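Local coordinates for Exo-beta-1,4-mannosidase (Rhizomucor miehei, PDB 4LYP), which probably cleaves single mannose units from the non-reducing ends of beta-1,4-mannosides with a TIM-barrel glycoside hydrolase family 5 domain, and can also transglycosylate, at residues Ala236-Phe247 / Ser264-Asp272; Lys331-Gly339 / Ser383-Ala391. All blocks are in the same frame, centred on the assembly; numbering follows the deposited sequence.

In the fold
Both contacts lie mostly buried in the TIM barrel, their centres about 16 Å apart, and they meet in the probable active site, where Glu238 OE2 of contact 1 comes within 3.5 Å of Glu337 OE1 of contact 2. Contact 1 joins the loops that follow strands 230-234 and 262-264; it is mainly polar and bridged by waters, with an apolar patch at Phe247, and becomes exposed around Glu241 and Leu271. Contact 2 pairs strands 333-338 and 386-389 in the barrel wall and relies on backbone bonds and apolar packing. His291, on strand 288-292, links the two, with ND1 bonded to Glu238 and NE2 to Glu336. Each contact holds a residue of a different guanidine pocket: Glu238 and Ser385.

Contact 1 of 2, residues Ala236-Phe247 / Ser264-Asp272; sequences ANEPQEAPASWF and SAGLESKLD. With GAI (guanidine), chain C.
Ala236 O receives a CA-H...O contact from Gly266 CA at 3.4 Å, and two residues on Glu238 N donates to Gly266 O over 2.9 Å. The Glu238 carboxylate, reached by a chain extended beyond CG, stacks against that of Glu268 with the planes 16° apart. Glu238 OE1 and Glu268 OE1, both acceptors, approach to 3.4 Å; a bound guanidine donates through N2 to Glu238 OE1 and through N1 to OE2, while His291 and Trp153 hold the same carboxylate. Glu238 belongs to the Asn-Glu-Pro sequence after the fourth barrel strand, where family 5 hydrolases carry their acid/base, a role consistent with this pocket. Pro239 O is tied through a water to both N and OE2 of Glu268. Bent at chi2 (-65°), the Gln240 chain folds back so that NE2 donates to Glu238 O and, over 2.8 Å, to Glu268 OE2, which it meets from above the carboxylate plane. Further out, Glu241 crosses Leu271 at about a right angle, CG and CD lying against Leu271 CD1, and its OE1 forms a salt bridge with Arg278. On helix 244-257, Phe247 touches Ala265 CB with CE1 (3.9 Å) and Leu267 CD1 with CZ.

Contact 2 of 2, residues Lys331-Gly339 / Ser383-Ala391; sequences KPIVMEEFG and SFSGSNFWA
Ile333 CG2 sits over one face of the Phe384 ring, 3.7 Å from its centroid, a CH-pi contact that starts the apolar side of this parallel strand pair. Farther along, the same ring touches Met335 CB with CE1, and Phe338 lays CE1 and CZ against Phe389 CB, at 3.7 Å from CE1. On the barrel's inner side Asn388 OD1 meets Val334 CG1 at 3.4 Å. With CG anti to the backbone N (chi1 178°), Trp390 brings its indole alongside Glu337, both side chains running in the same direction and the carboxylate tilted 36° from the indole plane: Glu337 OE2 lies 3.5 Å from Trp390 CZ3, with OE1 above the face near its rim. Ala391 CB lies over the opposite face, near its rim, after a cis peptide bond that is a recognised feature of this strand end in clan GH-A.

Backbone bonds set these side chains in place. Ser385 N donates to Ile333 O nearly along its C=O axis, Met335 N to Gly386 O, Asn388 N to Met335 O (2.8 Å) and Trp390 N to Phe338 O. Met335 is the centre of an inverse gamma turn; beyond its bond to Asn388, Glu336 O faces Asn388 O at 3.1 Å, two acceptors, and Asn61 ND2 donates to Glu336 O. Phe338 N and Gly386 N are buried without a partner. A water joins Ile333 N to Ser385 OG.

Arg97, by a salt bridge, and Trp293 position the Glu337 carboxylate at the end of the seventh barrel strand, where family 5 enzymes carry their nucleophile, probably Glu337 here. Strand 288-292 flanks strand 333-338 on one side, strand 53-61 borders strand 386-394, and helix 308-329 packs against Ile333, Met335 and Phe384 from outside the barrel.

Contact 1 of 2, residues Ala236-Phe247 / Ser264-Asp272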
loop_
_atom_site.group_PDB
_atom_site.type_symbol
_atom_site.label_atom_id
_atom_site.label_comp_id
_atom_site.label_asym_id
_atom_site.label_seq_id
_atom_site.Cartn_x
_atom_site.Cartn_y
_atom_site.Cartn_z
ATOM N N ALA A 236 0.381 4.413 8.530
ATOM C CA ALA A 236 -0.958 3.976 8.191
ATOM C C ALA A 236 -1.175 4.334 6.743
ATOM O O ALA A 236 -0.597 5.249 6.181
ATOM C CB ALA A 236 -2.061 4.666 9.042
ATOM N N ASN A 237 -2.137 3.629 6.116
ATOM C CA ASN A 237 -2.562 3.958 4.755
ATOM C C ASN A 237 -3.436 5.248 4.804
ATOM O O ASN A 237 -4.529 5.251 5.384
ATOM C CB ASN A 237 -3.380 2.798 4.200
ATOM C CG ASN A 237 -3.845 3.075 2.824
ATOM O OD1 ASN A 237 -3.026 3.459 1.941
ATOM N ND2 ASN A 237 -5.125 2.917 2.573
ATOM N N GLU A 238 -2.935 6.306 4.145
ATOM C CA GLU A 238 -3.724 7.518 3.811
ATOM C C GLU A 238 -4.332 8.235 5.023
ATOM O O GLU A 238 -5.521 8.513 5.020
ATOM C CB GLU A 238 -4.778 7.207 2.779
ATOM C CG GLU A 238 -4.206 6.591 1.498
ATOM C CD GLU A 238 -5.180 6.541 0.373
ATOM O OE1 GLU A 238 -6.385 6.915 0.554
ATOM O OE2 GLU A 238 -4.754 6.192 -0.777
ATOM N N PRO A 239 -3.538 8.656 6.014
ATOM C CA PRO A 239 -4.127 9.574 6.997
ATOM C C PRO A 239 -4.727 10.798 6.303
ATOM O O PRO A 239 -4.152 11.313 5.364
ATOM C CB PRO A 239 -2.942 9.967 7.884
ATOM C CG PRO A 239 -1.860 9.002 7.587
ATOM C CD PRO A 239 -2.086 8.502 6.180
ATOM N N GLN A 240 -5.899 11.273 6.754
ATOM C CA GLN A 240 -6.617 12.373 6.122
ATOM C C GLN A 240 -6.413 13.671 6.905
ATOM O O GLN A 240 -7.041 13.913 7.928
ATOM C CB GLN A 240 -8.102 12.036 5.979
ATOM C CG GLN A 240 -8.391 10.778 5.143
ATOM C CD GLN A 240 -7.968 10.969 3.705
ATOM O OE1 GLN A 240 -8.534 11.810 2.982
ATOM N NE2 GLN A 240 -6.927 10.268 3.254
ATOM N N GLU A 241 -5.506 14.519 6.406
ATOM C CA GLU A 241 -5.214 15.830 7.061
ATOM C C GLU A 241 -4.959 15.645 8.559
ATOM O O GLU A 241 -5.538 16.404 9.367
ATOM C CB GLU A 241 -6.352 16.811 6.738
ATOM C CG GLU A 241 -6.373 17.050 5.227
ATOM C CD GLU A 241 -6.811 18.456 4.896
ATOM O OE1 GLU A 241 -6.037 19.498 5.026
ATOM O OE2 GLU A 241 -7.952 18.564 4.591
ATOM N N ALA A 242 -4.149 14.704 8.949
ATOM C CA ALA A 242 -3.809 14.479 10.346
ATOM C C ALA A 242 -2.838 15.587 10.793
ATOM O O ALA A 242 -2.049 16.118 9.993
ATOM C CB ALA A 242 -3.169 13.137 10.474
ATOM N N PRO A 243 -2.826 15.924 12.100
ATOM C CA PRO A 243 -1.967 17.026 12.528
ATOM C C PRO A 243 -0.518 16.643 12.514
ATOM O O PRO A 243 -0.117 15.462 12.770
ATOM C CB PRO A 243 -2.451 17.320 13.927
ATOM C CG PRO A 243 -3.154 16.092 14.336
ATOM C CD PRO A 243 -3.679 15.403 13.146
ATOM N N ALA A 244 0.340 17.643 12.264
ATOM C CA ALA A 244 1.787 17.454 12.278
ATOM C C ALA A 244 2.243 16.763 13.569
ATOM O O ALA A 244 3.140 15.910 13.587
ATOM C CB ALA A 244 2.538 18.782 12.105
ATOM N N SER A 245 1.655 17.177 14.700
ATOM C CA SER A 245 2.101 16.615 15.996
ATOM C C SER A 245 1.859 15.111 16.073
ATOM O O SER A 245 2.604 14.395 16.730
ATOM C CB SER A 245 1.330 17.311 17.132
ATOM O OG SER A 245 -0.103 17.209 16.933
ATOM N N TRP A 246 0.803 14.613 15.394
ATOM C CA TRP A 246 0.532 13.163 15.402
ATOM C C TRP A 246 1.584 12.440 14.556
ATOM O O TRP A 246 2.132 11.424 14.991
ATOM C CB TRP A 246 -0.872 12.906 14.929
ATOM C CG TRP A 246 -1.245 11.474 14.805
ATOM C CD1 TRP A 246 -1.641 10.654 15.809
ATOM C CD2 TRP A 246 -1.259 10.671 13.570
ATOM N NE1 TRP A 246 -1.928 9.384 15.320
ATOM C CE2 TRP A 246 -1.718 9.358 13.956
ATOM C CE3 TRP A 246 -0.932 10.928 12.234
ATOM C CZ2 TRP A 246 -1.868 8.336 13.040
ATOM C CZ3 TRP A 246 -1.155 9.897 11.305
ATOM C CH2 TRP A 246 -1.576 8.605 11.719
ATOM N N PHE A 247 1.912 12.984 13.370
ATOM C CA PHE A 247 2.976 12.402 12.601
ATOM C C PHE A 247 4.259 12.398 13.387
ATOM O O PHE A 247 5.014 11.392 13.333
ATOM C CB PHE A 247 3.195 13.155 11.296
ATOM C CG PHE A 247 2.129 12.901 10.275
ATOM C CD1 PHE A 247 2.075 11.679 9.548
ATOM C CD2 PHE A 247 1.125 13.873 10.001
ATOM C CE1 PHE A 247 1.109 11.455 8.602
ATOM C CE2 PHE A 247 0.153 13.613 9.029
ATOM C CZ PHE A 247 0.155 12.407 8.328
ATOM N N SER A 264 7.845 5.531 7.165
ATOM C CA SER A 264 7.042 6.242 6.196
ATOM C C SER A 264 5.676 6.654 6.732
ATOM O O SER A 264 5.172 6.034 7.663
ATOM C CB SER A 264 6.799 5.198 4.997
ATOM O OG SER A 264 5.897 5.697 4.059
ATOM N N ALA A 265 5.088 7.730 6.163
ATOM C CA ALA A 265 3.828 8.263 6.606
ATOM C C ALA A 265 2.612 7.676 5.922
ATOM O O ALA A 265 1.503 7.837 6.430
ATOM C CB ALA A 265 3.824 9.764 6.407
ATOM N N GLY A 266 2.729 7.089 4.722
ATOM C CA GLY A 266 1.581 6.557 3.953
ATOM C C GLY A 266 0.697 7.571 3.300
ATOM O O GLY A 266 -0.471 7.229 2.989
ATOM N N LEU A 267 1.180 8.803 3.079
ATOM C CA LEU A 267 0.324 9.836 2.568
ATOM C C LEU A 267 0.030 9.716 1.076
ATOM O O LEU A 267 0.882 9.298 0.278
ATOM C CB LEU A 267 0.989 11.204 2.780
ATOM C CG LEU A 267 0.063 12.384 2.885
ATOM C CD1 LEU A 267 -0.660 12.421 4.252
ATOM C CD2 LEU A 267 0.764 13.712 2.565
ATOM N N GLU A 268 -1.167 10.205 0.716
ATOM C CA GLU A 268 -1.525 10.341 -0.737
ATOM C C GLU A 268 -0.738 11.436 -1.432
ATOM O O GLU A 268 -0.471 11.377 -2.626
ATOM C CB GLU A 268 -2.988 10.662 -0.888
ATOM C CG GLU A 268 -3.981 9.553 -0.463
ATOM C CD GLU A 268 -5.327 10.162 -0.092
ATOM O OE1 GLU A 268 -6.302 10.049 -0.820
ATOM O OE2 GLU A 268 -5.386 10.827 0.999
ATOM N N SER A 269 -0.481 12.558 -0.701
ATOM C CA SER A 269 0.029 13.774 -1.308
ATOM C C SER A 269 -0.931 14.287 -2.383
ATOM O O SER A 269 -0.511 14.715 -3.465
ATOM C CB SER A 269 1.442 13.604 -1.827
ATOM O OG SER A 269 2.307 13.246 -0.769
ATOM N N LYS A 270 -2.229 14.288 -2.095
ATOM C CA LYS A 270 -3.241 14.669 -3.052
ATOM C C LYS A 270 -3.615 16.114 -2.974
ATOM O O LYS A 270 -4.405 16.576 -3.792
ATOM C CB LYS A 270 -4.437 13.816 -2.968
ATOM C CG LYS A 270 -5.329 13.950 -1.868
ATOM C CD LYS A 270 -6.716 13.163 -2.112
ATOM C CE LYS A 270 -7.909 13.554 -2.976
ATOM N NZ LYS A 270 -9.167 12.838 -2.468
ATOM N N LEU A 271 -3.111 16.839 -1.971
ATOM C CA LEU A 271 -3.571 18.223 -1.693
ATOM C C LEU A 271 -2.508 19.211 -2.109
ATOM O O LEU A 271 -2.179 19.270 -3.307
ATOM C CB LEU A 271 -3.969 18.301 -0.185
ATOM C CG LEU A 271 -5.123 17.342 0.179
ATOM C CD1 LEU A 271 -5.437 17.440 1.682
ATOM C CD2 LEU A 271 -6.418 17.569 -0.618
ATOM N N ASP A 272 -1.901 19.910 -1.176
ATOM C CA ASP A 272 -0.913 20.960 -1.493
ATOM C C ASP A 272 0.406 20.650 -0.759
ATOM O O ASP A 272 0.538 19.645 -0.040
ATOM C CB ASP A 272 -1.521 22.354 -1.139
ATOM C CG ASP A 272 -1.884 22.498 0.346
ATOM O OD1 ASP A 272 -1.728 21.520 1.154
ATOM O OD2 ASP A 272 -2.468 23.539 0.721
HETATM C C GAI C . -8.490 5.696 -1.809
HETATM N N1 GAI C . -7.196 5.610 -2.116
HETATM N N2 GAI C . -8.779 6.548 -0.812
HETATM N N3 GAI C . -9.401 4.971 -2.355
HETATM O O HOH W 1 -3.208 10.573 2.737
HETATM O O HOH W 2 -8.649 10.986 0.264
HETATM O O HOH W 3 -4.061 21.161 2.789
#

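Contact 2 of 2, residues Lys331-Gly339 / Ser383-Ala391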
loop_
_atom_site.group_PDB
_atom_site.type_symbol
_atom_site.label_atom_id
_atom_site.label_comp_id
_atom_site.label_asym_id
_atom_site.label_seq_id
_atom_site.Cartn_x
_atom_site.Cartn_y
_atom_site.Cartn_z
ATOM N N LYS A 331 14.339 14.557 0.532
ATOM C CA LYS A 331 14.045 13.163 0.886
ATOM C C LYS A 331 13.598 12.459 -0.390
ATOM O O LYS A 331 13.010 13.065 -1.286
ATOM C CB LYS A 331 12.946 13.092 1.943
ATOM C CG LYS A 331 13.408 13.637 3.301
ATOM C CD LYS A 331 12.355 13.559 4.363
ATOM C CE LYS A 331 12.950 13.976 5.692
ATOM N NZ LYS A 331 12.003 14.080 6.791
ATOM N N PRO A 332 13.764 11.134 -0.447
ATOM C CA PRO A 332 13.240 10.383 -1.637
ATOM C C PRO A 332 11.758 10.402 -1.724
ATOM O O PRO A 332 11.046 10.636 -0.732
ATOM C CB PRO A 332 13.765 8.952 -1.376
ATOM C CG PRO A 332 14.910 9.103 -0.445
ATOM C CD PRO A 332 14.535 10.257 0.446
ATOM N N ILE A 333 11.244 10.025 -2.898
ATOM C CA ILE A 333 9.779 9.869 -3.078
ATOM C C ILE A 333 9.509 8.616 -3.854
ATOM O O ILE A 333 10.231 8.221 -4.787
ATOM C CB ILE A 333 9.174 11.106 -3.793
ATOM C CG1 ILE A 333 7.659 10.951 -3.855
ATOM C CG2 ILE A 333 9.827 11.396 -5.152
ATOM C CD1 ILE A 333 6.943 12.249 -4.171
ATOM N N VAL A 334 8.449 7.910 -3.419
ATOM C CA VAL A 334 7.939 6.718 -4.103
ATOM C C VAL A 334 6.442 6.971 -4.390
ATOM O O VAL A 334 5.684 7.366 -3.514
ATOM C CB VAL A 334 8.079 5.495 -3.195
ATOM C CG1 VAL A 334 7.504 4.231 -3.883
ATOM C CG2 VAL A 334 9.533 5.232 -2.790
ATOM N N MET A 335 6.013 6.691 -5.651
ATOM C CA MET A 335 4.562 6.690 -5.947
ATOM C C MET A 335 4.054 5.289 -5.593
ATOM O O MET A 335 4.033 4.345 -6.436
ATOM C CB MET A 335 4.250 7.037 -7.398
ATOM C CG MET A 335 2.762 7.004 -7.632
ATOM S SD MET A 335 2.212 7.848 -9.159
ATOM C CE MET A 335 2.974 6.861 -10.395
ATOM N N GLU A 336 3.705 5.125 -4.319
ATOM C CA GLU A 336 3.489 3.796 -3.744
ATOM C C GLU A 336 2.058 3.282 -4.027
ATOM O O GLU A 336 1.766 2.156 -3.621
ATOM C CB GLU A 336 3.795 3.755 -2.247
ATOM C CG GLU A 336 2.755 4.452 -1.439
ATOM C CD GLU A 336 2.938 4.350 0.062
ATOM O OE1 GLU A 336 3.928 3.705 0.493
ATOM O OE2 GLU A 336 2.081 4.905 0.787
ATOM N N GLU A 337 1.217 4.086 -4.665
ATOM C CA GLU A 337 -0.054 3.587 -5.236
ATOM C C GLU A 337 -0.321 4.366 -6.487
ATOM O O GLU A 337 -0.210 5.613 -6.505
ATOM C CB GLU A 337 -1.277 3.830 -4.348
ATOM C CG GLU A 337 -1.241 3.101 -3.003
ATOM C CD GLU A 337 -2.600 3.135 -2.314
ATOM O OE1 GLU A 337 -3.595 3.598 -2.898
ATOM O OE2 GLU A 337 -2.681 2.681 -1.129
ATOM N N PHE A 338 -0.858 3.678 -7.495
ATOM C CA PHE A 338 -1.570 4.293 -8.628
ATOM C C PHE A 338 -2.267 3.187 -9.357
ATOM O O PHE A 338 -1.843 2.015 -9.279
ATOM C CB PHE A 338 -0.630 5.085 -9.578
ATOM C CG PHE A 338 0.251 4.217 -10.414
ATOM C CD1 PHE A 338 1.405 3.584 -9.916
ATOM C CD2 PHE A 338 -0.122 3.949 -11.740
ATOM C CE1 PHE A 338 2.161 2.719 -10.701
ATOM C CE2 PHE A 338 0.667 3.078 -12.524
ATOM C CZ PHE A 338 1.799 2.487 -12.009
ATOM N N GLY A 339 -3.275 3.538 -10.159
ATOM C CA GLY A 339 -3.939 2.469 -10.923
ATOM C C GLY A 339 -5.019 3.076 -11.799
ATOM O O GLY A 339 -5.320 4.259 -11.792
ATOM N N SER A 383 15.576 12.062 -8.897
ATOM C CA SER A 383 14.455 12.883 -8.432
ATOM C C SER A 383 13.239 12.030 -8.067
ATOM O O SER A 383 12.221 12.579 -7.720
ATOM C CB SER A 383 14.064 13.902 -9.514
ATOM O OG SER A 383 15.202 14.719 -9.728
ATOM N N PHE A 384 13.303 10.717 -8.235
ATOM C CA PHE A 384 12.182 9.813 -7.945
ATOM C C PHE A 384 12.803 8.472 -7.711
ATOM O O PHE A 384 13.780 8.122 -8.355
ATOM C CB PHE A 384 11.183 9.742 -9.147
ATOM C CG PHE A 384 9.727 9.871 -8.735
ATOM C CD1 PHE A 384 9.046 8.714 -8.363
ATOM C CD2 PHE A 384 9.108 11.084 -8.632
ATOM C CE1 PHE A 384 7.743 8.781 -7.987
ATOM C CE2 PHE A 384 7.798 11.189 -8.213
ATOM C CZ PHE A 384 7.124 10.018 -7.870
ATOM N N SER A 385 12.214 7.696 -6.813
ATOM C CA SER A 385 12.830 6.437 -6.441
ATOM C C SER A 385 12.113 5.184 -6.943
ATOM O O SER A 385 12.672 4.129 -6.839
ATOM C CB SER A 385 13.064 6.329 -4.943
ATOM O OG SER A 385 14.148 7.135 -4.522
ATOM N N GLY A 386 10.926 5.325 -7.503
ATOM C CA GLY A 386 10.175 4.198 -8.088
ATOM C C GLY A 386 8.720 4.287 -7.663
ATOM O O GLY A 386 8.175 5.350 -7.393
ATOM N N SER A 387 8.048 3.115 -7.722
ATOM C CA SER A 387 6.600 3.092 -7.621
ATOM C C SER A 387 6.120 1.700 -7.204
ATOM O O SER A 387 6.847 0.685 -7.351
ATOM C CB SER A 387 5.943 3.475 -8.968
ATOM O OG SER A 387 6.366 2.591 -10.003
ATOM N N ASN A 388 4.865 1.662 -6.747
ATOM C CA ASN A 388 4.188 0.392 -6.444
ATOM C C ASN A 388 2.820 0.488 -7.088
ATOM O O ASN A 388 1.925 1.213 -6.591
ATOM C CB ASN A 388 4.013 0.117 -4.945
ATOM C CG ASN A 388 5.291 0.140 -4.182
ATOM O OD1 ASN A 388 5.904 1.189 -3.991
ATOM N ND2 ASN A 388 5.722 -1.046 -3.697
ATOM N N PHE A 389 2.575 -0.193 -8.230
ATOM C CA PHE A 389 1.237 -0.169 -8.815
ATOM C C PHE A 389 0.246 -0.830 -7.848
ATOM O O PHE A 389 0.595 -1.714 -7.052
ATOM C CB PHE A 389 1.218 -0.842 -10.194
ATOM C CG PHE A 389 1.494 -2.315 -10.165
ATOM C CD1 PHE A 389 0.436 -3.228 -10.056
ATOM C CD2 PHE A 389 2.766 -2.841 -10.268
ATOM C CE1 PHE A 389 0.647 -4.612 -9.974
ATOM C CE2 PHE A 389 3.011 -4.196 -10.211
ATOM C CZ PHE A 389 1.953 -5.078 -10.101
ATOM N N TRP A 390 -1.001 -0.321 -7.917
ATOM C CA TRP A 390 -2.096 -0.850 -7.075
ATOM C C TRP A 390 -3.098 -1.513 -8.017
ATOM O O TRP A 390 -3.750 -0.827 -8.773
ATOM C CB TRP A 390 -2.753 0.282 -6.319
ATOM C CG TRP A 390 -3.899 -0.245 -5.494
ATOM C CD1 TRP A 390 -5.161 -0.677 -5.938
ATOM C CD2 TRP A 390 -3.855 -0.527 -4.082
ATOM N NE1 TRP A 390 -5.872 -1.190 -4.893
ATOM C CE2 TRP A 390 -5.107 -1.150 -3.732
ATOM C CE3 TRP A 390 -2.885 -0.332 -3.062
ATOM C CZ2 TRP A 390 -5.423 -1.519 -2.407
ATOM C CZ3 TRP A 390 -3.190 -0.733 -1.758
ATOM C CH2 TRP A 390 -4.456 -1.316 -1.440
ATOM N N ALA A 391 -3.153 -2.872 -7.996
ATOM C CA ALA A 391 -2.445 -3.781 -7.095
ATOM C C ALA A 391 -2.390 -5.134 -7.847
ATOM O O ALA A 391 -3.146 -5.367 -8.777
ATOM C CB ALA A 391 -3.124 -3.953 -5.746
HETATM O O HOH W 4 13.317 9.864 -4.890
#